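Local coordinates for iron-rich dpsA-homolog protein (Halobacterium salinarum, PDB 1TKP) that oxidises ferrous iron with hydrogen peroxide and stores it as a ferric mineral inside a hollow twelve-subunit shell, protecting DNA from oxidative damage, at the interface of chains A and B. Sequence-based numbering; all coordinates share one arbitrary frame. Chains: chain A/B, Iron-rich dpsA-homolog protein.

The interface of chains A and B. Residues chain A 134, 156-157, 160; chain B 22, 84, 145-147, 151.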
loop_
_atom_site.group_PDB
_atom_site.type_symbol
_atom_site.label_atom_id
_atom_site.label_comp_id
_atom_site.label_asym_id
_atom_site.label_seq_id
_atom_site.Cartn_x
_atom_site.Cartn_y
_atom_site.Cartn_z
ATOM N N ARG A 134 -23.949 -21.264 17.542
ATOM C CA ARG A 134 -23.279 -22.093 18.565
ATOM C C ARG A 134 -23.657 -23.551 18.397
ATOM O O ARG A 134 -22.806 -24.408 18.378
ATOM C CB ARG A 134 -23.627 -21.578 19.944
ATOM C CG ARG A 134 -22.587 -20.594 20.611
ATOM C CD ARG A 134 -23.131 -19.926 21.886
ATOM N NE ARG A 134 -22.504 -18.634 22.139
ATOM C CZ ARG A 134 -23.064 -17.657 22.779
ATOM N NH1 ARG A 134 -24.249 -17.846 23.337
ATOM N NH2 ARG A 134 -22.411 -16.484 22.907
ATOM N N LEU A 156 -18.824 -16.717 13.859
ATOM C CA LEU A 156 -19.314 -16.401 15.158
ATOM C C LEU A 156 -18.504 -15.335 15.936
ATOM O O LEU A 156 -19.053 -14.496 16.601
ATOM C CB LEU A 156 -19.534 -17.658 15.970
ATOM C CG LEU A 156 -19.973 -17.513 17.438
ATOM C CD1 LEU A 156 -21.388 -16.912 17.489
ATOM C CD2 LEU A 156 -19.950 -18.821 18.128
ATOM N N ILE A 157 -17.201 -15.389 15.906
ATOM C CA ILE A 157 -16.457 -14.402 16.690
ATOM C C ILE A 157 -16.824 -12.979 16.120
ATOM O O ILE A 157 -17.099 -12.027 16.872
ATOM C CB ILE A 157 -14.890 -14.757 16.790
ATOM C CG1 ILE A 157 -14.078 -13.747 17.597
ATOM C CG2 ILE A 157 -14.195 -14.897 15.486
ATOM C CD1 ILE A 157 -15.023 -12.708 18.344
ATOM N N GLU A 160 -20.367 -12.005 17.215
ATOM C CA GLU A 160 -20.518 -11.713 18.669
ATOM C C GLU A 160 -19.924 -10.311 18.963
ATOM O O GLU A 160 -20.442 -9.520 19.819
ATOM C CB GLU A 160 -19.821 -12.801 19.534
ATOM C CG GLU A 160 -20.580 -14.149 19.548
ATOM C CD GLU A 160 -20.241 -15.085 20.769
ATOM O OE1 GLU A 160 -19.581 -14.695 21.756
ATOM O OE2 GLU A 160 -20.625 -16.248 20.762
ATOM N N MET B 22 -25.324 -15.366 26.819
ATOM C CA MET B 22 -24.515 -16.027 27.786
ATOM C C MET B 22 -24.997 -15.602 29.181
ATOM O O MET B 22 -24.830 -14.424 29.535
ATOM C CB MET B 22 -23.076 -15.666 27.578
ATOM C CG MET B 22 -22.146 -16.690 28.252
ATOM S SD MET B 22 -21.999 -18.234 27.180
ATOM C CE MET B 22 -20.947 -17.310 25.896
ATOM N N ARG B 84 -12.862 -9.941 25.948
ATOM C CA ARG B 84 -13.834 -11.012 26.117
ATOM C C ARG B 84 -14.408 -10.994 27.527
ATOM O O ARG B 84 -15.632 -11.090 27.724
ATOM C CB ARG B 84 -13.168 -12.349 25.820
ATOM C CG ARG B 84 -14.053 -13.389 25.599
ATOM C CD ARG B 84 -15.138 -13.120 24.523
ATOM N NE ARG B 84 -16.018 -14.313 24.406
ATOM C CZ ARG B 84 -17.092 -14.389 23.652
ATOM N NH1 ARG B 84 -17.470 -13.323 23.032
ATOM N NH2 ARG B 84 -17.853 -15.491 23.618
ATOM N N ASP B 145 -19.187 -22.292 24.683
ATOM C CA ASP B 145 -18.829 -20.927 24.376
ATOM C C ASP B 145 -17.722 -21.001 23.309
ATOM O O ASP B 145 -16.505 -20.905 23.572
ATOM C CB ASP B 145 -18.488 -20.086 25.615
ATOM C CG ASP B 145 -17.988 -18.654 25.269
ATOM O OD1 ASP B 145 -17.403 -17.940 26.176
ATOM O OD2 ASP B 145 -18.086 -18.148 24.108
ATOM N N HIS B 146 -18.216 -21.244 22.096
ATOM C CA HIS B 146 -17.368 -21.533 20.961
ATOM C C HIS B 146 -16.510 -20.332 20.549
ATOM O O HIS B 146 -15.344 -20.520 20.216
ATOM C CB HIS B 146 -18.208 -22.115 19.855
ATOM C CG HIS B 146 -18.940 -23.331 20.283
ATOM N ND1 HIS B 146 -18.286 -24.505 20.644
ATOM C CD2 HIS B 146 -20.271 -23.598 20.358
ATOM C CE1 HIS B 146 -19.189 -25.427 20.959
ATOM N NE2 HIS B 146 -20.397 -24.904 20.808
ATOM N N ALA B 147 -17.079 -19.122 20.629
ATOM C CA ALA B 147 -16.353 -17.956 20.258
ATOM C C ALA B 147 -15.197 -17.808 21.221
ATOM O O ALA B 147 -14.056 -17.484 20.835
ATOM C CB ALA B 147 -17.275 -16.687 20.315
ATOM N N MET B 151 -11.308 -17.948 19.976
ATOM C CA MET B 151 -10.262 -16.997 20.422
ATOM C C MET B 151 -9.098 -17.515 21.238
ATOM O O MET B 151 -7.915 -17.084 21.079
ATOM C CB MET B 151 -10.908 -15.833 21.227
ATOM C CG MET B 151 -9.896 -14.918 21.957
ATOM S SD MET B 151 -11.083 -13.900 22.991
ATOM C CE MET B 151 -12.645 -13.326 21.499
HETATM O O HOH W 1 -19.438 -18.347 21.944
#
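A:Glu160 and B:Arg84 form the salt bridge at the core of this patch. The guanidinium comes end-on, and both of its terminal nitrogens reach one carboxylate oxygen: NH2 of B:Arg84 lies 2.7 Å from OE1 of A:Glu160, and NH1 lies 2.8 Å from it. OE1 sits in the guanidinium plane; NH2 meets it on the syn side, NH1 nearly along the C-O axis. A turn at chi2 (53°) in the otherwise extended B:Arg84 brings its guanidinium there, while A:Glu160, CG anti to its carbonyl carbon, runs extended towards chain B. The two flat groups are 26° apart, although the side chains as a whole run roughly at right angles. The methyl of B:Ala147 packs against the same carboxylate, its CB 3.4 Å from CD of A:Glu160, and also touches A:Leu156.

On one flank, CE of B:Met22 lies over a guanidinium face of A:Arg134, towards the rim and 3.4 Å from NH2; the aliphatic stem of that arginine passes the CD2 edge of B:His146. On the other, CD1 of A:Ile157 and CE of B:Met151 meet at 4.0 Å, the side chains crossing at about a right angle.

Second-shell bonds orient both partners. NH2 of A:Arg134 approaches OE2 of A:Glu160 from above the carboxylate plane (60°) at 2.8 Å, while B:Asp145 OD2 accepts from B:Arg84 NH2. A water, its oxygen 2.6 Å from B:Asp145 OD2, also joins A:Arg134 NE, A:Glu160 OE2 and B:Ala147 N. B:Arg84 NH2, shared by both carboxylates, probably offsets their proximity.

Here helices 60-87 and 146-169 of one subunit meet helices 115-142 and 146-170 of its neighbour, probably helping hold the dodecameric iron-storage shell together.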